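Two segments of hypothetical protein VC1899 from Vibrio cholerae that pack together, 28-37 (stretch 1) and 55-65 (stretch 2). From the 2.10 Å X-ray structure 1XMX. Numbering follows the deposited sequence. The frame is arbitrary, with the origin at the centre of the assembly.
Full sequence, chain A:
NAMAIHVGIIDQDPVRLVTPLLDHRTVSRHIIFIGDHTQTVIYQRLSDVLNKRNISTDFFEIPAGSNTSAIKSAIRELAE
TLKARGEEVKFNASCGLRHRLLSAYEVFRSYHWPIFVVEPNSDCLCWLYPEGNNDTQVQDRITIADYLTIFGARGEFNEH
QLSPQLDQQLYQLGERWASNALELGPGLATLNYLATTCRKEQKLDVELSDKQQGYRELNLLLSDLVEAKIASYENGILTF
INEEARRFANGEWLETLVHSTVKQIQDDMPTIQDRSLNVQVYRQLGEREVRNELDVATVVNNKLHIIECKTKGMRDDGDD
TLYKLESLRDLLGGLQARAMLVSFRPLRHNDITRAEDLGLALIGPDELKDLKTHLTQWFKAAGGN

Stretch 1 (28-37) SRHIIFIGDH
Stretch 2 (55-65) ISTDFFEIPAG

Seven backbone hydrogen bonds hold the two stretches together, and they follow the rule of a parallel pair: alternate residues of each strand donate and accept, while the residues between them turn their amides and carbonyls the other way. In stretch 1 the bonding residues are Arg29, Ile31, Phe33 and Gly35; in stretch 2 they are Ser56, Asp58, Phe60 and Ile62. The shortest, Phe33 N to Asp58 O and Phe60 N to Phe33 O, are both 2.8 Å and nearly straight, at 166° and 169°. Toward the start, Ser56 N reaches Arg29 O at 3.0 Å, Ile31 N reaches Ser56 O at 3.0 Å, and Asp58 N reaches Ile31 O at 3.1 Å; toward the end, Gly35 N meets Phe60 O at 3.1 Å and Ile62 N meets Gly35 O at 2.9 Å. CA-H...O contacts reinforce the ladder, such as Thr57 CA to Ile31 O at 3.2 Å and Glu61 CA to Gly35 O at 3.1 Å.

The register pairs His30 with Ser56, Ile31 with Thr57, Ile32 with Asp58, Phe33 with Phe59, Ile34 with Phe60 and Gly35 with Glu61, with CA-CA spacings of 4.6 to 5.2 Å. The N-to-C directions diverge by 25°. Phi/psi values are extended: -147/144 at His30, -143/143 at Ile31, -111/122 at Ile32, -93/138 at Phe33, -104/133 at Ile34 and -165/172 at Gly35 in the first strand, and near -120/122 at Phe59 and Phe60 in the second.

Past the ladder, the C-terminal ends are tied by a side-chain hydrogen bond and a water. His37 (chi1 t) donates from ND1 to Glu61 OE2 at 2.9 Å, the oxygen lying at the edge of the imidazole, where a ring nitrogen can offer its hydrogen. Glu61 reaches it with chi1 at -105°, between wells, and chi2 t. Water 1 accepts from His37 N at 2.7 Å and donates to Ile62 O at 2.9 Å, bridging the backbones just beyond the last direct bond.

The side chains alternate between two faces. On the face of Ile32, Ile34 and Phe60, Ile32 (m, t) sets CG2 3.8 Å from Phe60 CB, and Ile34 (m, t) sets CG1 4.1 Å from Phe60 CD1. Phe60 (t, chi2 -91°) thus touches Ile32 at its CB and Ile34 at its ring. Ile34 CG2 also meets Ile62 CG2 at 3.8 Å, with Ile62 in p, t.

Phe33 and Phe59 share the other face. Phe33 (m, chi2 -77°) has CB 4.3 Å from Phe59 CD1 and presents its ring edge to Thr57 CG2, 4.0 Å from CE2. Phe59 (t, chi2 42°) leans forward along stretch 1, past its partner Phe33: its CE1 comes 3.5 Å from Gly35 N, and its CZ lies 3.3 Å from Asp36 O, which approaches the ring at its edge, near its plane. Gly35 makes this possible, since an ideal CB there would sit 2.7 Å from Phe59 CE1. Beyond the glycine, Asp36 CB (chi1 p) touches Ala64 CB at 3.7 Å. Together the stretches bury 924 Å².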

# COMPACT_ATOMS: atom_id res chain seq x y z
N SER A 28 -11.83 20.75 12.48
CA SER A 28 -12.24 19.75 13.48
C SER A 28 -11.13 18.87 13.94
O SER A 28 -10.39 18.33 13.10
CB SER A 28 -13.40 18.87 12.95
OG SER A 28 -14.36 19.75 12.41
N ARG A 29 -11.01 18.67 15.25
CA ARG A 29 -10.01 17.69 15.75
C ARG A 29 -10.68 16.66 16.65
O ARG A 29 -10.09 16.12 17.57
CB ARG A 29 -8.79 18.38 16.41
CG ARG A 29 -9.18 19.34 17.51
CD ARG A 29 -8.00 20.14 18.12
NE ARG A 29 -8.45 21.14 19.14
CZ ARG A 29 -9.22 20.84 20.20
NH1 ARG A 29 -9.66 19.59 20.38
NH2 ARG A 29 -9.56 21.79 21.09
N HIS A 30 -11.95 16.42 16.37
CA HIS A 30 -12.75 15.45 17.09
C HIS A 30 -13.75 14.83 16.12
O HIS A 30 -14.26 15.51 15.22
CB HIS A 30 -13.46 16.06 18.31
CG HIS A 30 -14.11 15.03 19.20
ND1 HIS A 30 -15.47 14.76 19.18
CD2 HIS A 30 -13.58 14.17 20.10
CE1 HIS A 30 -15.75 13.82 20.06
NE2 HIS A 30 -14.62 13.42 20.61
N ILE A 31 -14.01 13.53 16.31
CA ILE A 31 -15.02 12.82 15.54
C ILE A 31 -15.72 11.83 16.41
O ILE A 31 -15.10 11.15 17.25
CB ILE A 31 -14.42 12.12 14.27
CG1 ILE A 31 -15.50 11.31 13.50
CG2 ILE A 31 -13.16 11.24 14.66
CD1 ILE A 31 -15.14 10.95 12.03
N ILE A 32 -17.01 11.69 16.17
CA ILE A 32 -17.80 10.64 16.81
C ILE A 32 -18.17 9.70 15.73
O ILE A 32 -18.79 10.09 14.70
CB ILE A 32 -19.11 11.24 17.45
CG1 ILE A 32 -18.70 12.23 18.53
CG2 ILE A 32 -20.10 10.15 17.97
CD1 ILE A 32 -19.79 13.08 19.04
N PHE A 33 -17.76 8.45 15.93
CA PHE A 33 -18.08 7.39 14.98
C PHE A 33 -19.37 6.76 15.47
O PHE A 33 -19.52 6.55 16.65
CB PHE A 33 -16.97 6.35 14.96
CG PHE A 33 -15.67 6.84 14.42
CD1 PHE A 33 -15.48 6.99 13.05
CD2 PHE A 33 -14.62 7.10 15.27
CE1 PHE A 33 -14.24 7.41 12.54
CE2 PHE A 33 -13.39 7.54 14.77
CZ PHE A 33 -13.21 7.68 13.41
N ILE A 34 -20.28 6.47 14.56
CA ILE A 34 -21.51 5.76 14.86
C ILE A 34 -21.33 4.32 14.33
O ILE A 34 -20.81 4.15 13.24
CB ILE A 34 -22.70 6.43 14.13
CG1 ILE A 34 -23.07 7.73 14.82
CG2 ILE A 34 -23.95 5.49 14.05
CD1 ILE A 34 -23.79 8.70 13.91
N GLY A 35 -21.67 3.30 15.12
CA GLY A 35 -21.47 1.91 14.68
C GLY A 35 -22.28 0.99 15.58
O GLY A 35 -22.81 1.43 16.61
N ASP A 36 -22.36 -0.30 15.24
CA ASP A 36 -22.95 -1.26 16.14
C ASP A 36 -21.91 -1.93 17.03
O ASP A 36 -20.70 -1.73 16.82
CB ASP A 36 -23.81 -2.26 15.38
CG ASP A 36 -23.00 -3.24 14.55
OD1 ASP A 36 -21.87 -3.59 14.90
OD2 ASP A 36 -23.51 -3.72 13.55
N HIS A 37 -22.35 -2.70 18.01
CA HIS A 37 -21.41 -3.22 18.98
C HIS A 37 -20.26 -4.02 18.39
O HIS A 37 -19.12 -3.86 18.83
CB HIS A 37 -22.06 -3.96 20.15
CG HIS A 37 -21.06 -4.39 21.18
ND1 HIS A 37 -20.37 -3.49 21.97
CD2 HIS A 37 -20.58 -5.62 21.50
CE1 HIS A 37 -19.52 -4.14 22.74
NE2 HIS A 37 -19.64 -5.43 22.49
N ILE A 55 -5.98 13.76 17.46
CA ILE A 55 -7.39 13.91 17.11
C ILE A 55 -8.17 12.98 18.02
O ILE A 55 -7.92 11.75 18.06
CB ILE A 55 -7.62 13.60 15.63
CG1 ILE A 55 -6.96 14.70 14.81
CG2 ILE A 55 -9.14 13.45 15.26
CD1 ILE A 55 -6.44 14.17 13.51
N SER A 56 -9.11 13.55 18.75
CA SER A 56 -9.94 12.73 19.62
C SER A 56 -11.17 12.06 18.99
O SER A 56 -11.68 12.51 17.95
CB SER A 56 -10.30 13.50 20.91
OG SER A 56 -11.11 14.59 20.61
N THR A 57 -11.65 10.99 19.63
CA THR A 57 -12.65 10.09 19.04
C THR A 57 -13.67 9.63 20.11
O THR A 57 -13.33 9.55 21.29
CB THR A 57 -11.97 8.84 18.38
OG1 THR A 57 -11.27 8.07 19.37
CG2 THR A 57 -10.91 9.23 17.35
N ASP A 58 -14.90 9.34 19.70
CA ASP A 58 -15.87 8.71 20.55
C ASP A 58 -16.65 7.77 19.67
O ASP A 58 -16.66 7.93 18.45
CB ASP A 58 -16.86 9.74 21.11
CG ASP A 58 -16.20 10.70 22.11
OD1 ASP A 58 -15.28 10.23 22.84
OD2 ASP A 58 -16.59 11.91 22.16
N PHE A 59 -17.30 6.81 20.30
CA PHE A 59 -18.03 5.78 19.64
C PHE A 59 -19.43 5.87 20.19
O PHE A 59 -19.64 5.82 21.39
CB PHE A 59 -17.44 4.38 19.97
CG PHE A 59 -18.08 3.25 19.18
CD1 PHE A 59 -18.38 3.40 17.81
CD2 PHE A 59 -18.31 2.01 19.76
CE1 PHE A 59 -18.93 2.34 17.05
CE2 PHE A 59 -18.84 0.96 19.01
CZ PHE A 59 -19.17 1.12 17.65
N PHE A 60 -20.40 6.04 19.30
CA PHE A 60 -21.79 6.09 19.68
C PHE A 60 -22.45 4.88 19.02
O PHE A 60 -22.45 4.75 17.79
CB PHE A 60 -22.43 7.41 19.24
CG PHE A 60 -23.93 7.45 19.46
CD1 PHE A 60 -24.82 7.04 18.47
CD2 PHE A 60 -24.45 7.91 20.66
CE1 PHE A 60 -26.20 7.05 18.69
CE2 PHE A 60 -25.86 7.97 20.88
CZ PHE A 60 -26.70 7.52 19.89
N GLU A 61 -23.02 4.00 19.84
CA GLU A 61 -23.53 2.71 19.35
C GLU A 61 -24.98 2.77 19.01
O GLU A 61 -25.81 3.09 19.88
CB GLU A 61 -23.38 1.61 20.40
CG GLU A 61 -22.27 0.67 20.09
CD GLU A 61 -22.08 -0.41 21.13
OE1 GLU A 61 -23.11 -0.94 21.68
OE2 GLU A 61 -20.89 -0.72 21.37
N ILE A 62 -25.29 2.39 17.78
CA ILE A 62 -26.67 2.25 17.41
C ILE A 62 -27.04 0.80 17.56
O ILE A 62 -26.20 -0.07 17.66
CB ILE A 62 -26.96 2.69 15.96
CG1 ILE A 62 -25.83 2.23 15.06
CG2 ILE A 62 -27.12 4.28 15.85
CD1 ILE A 62 -26.22 1.97 13.58
N PRO A 63 -28.33 0.52 17.57
CA PRO A 63 -28.68 -0.86 17.65
C PRO A 63 -28.30 -1.49 16.31
O PRO A 63 -28.15 -0.81 15.31
CB PRO A 63 -30.20 -0.83 17.91
CG PRO A 63 -30.68 0.52 17.49
CD PRO A 63 -29.49 1.44 17.47
N ALA A 64 -28.09 -2.78 16.32
CA ALA A 64 -27.53 -3.47 15.15
C ALA A 64 -28.56 -3.95 14.10
O ALA A 64 -28.22 -4.16 12.95
CB ALA A 64 -26.64 -4.63 15.63
N GLY A 65 -29.82 -4.11 14.48
CA GLY A 65 -30.85 -4.47 13.52
C GLY A 65 -31.05 -3.49 12.38
O GLY A 65 -30.48 -2.37 12.35
O HOH W 1 -24.99 -2.49 18.72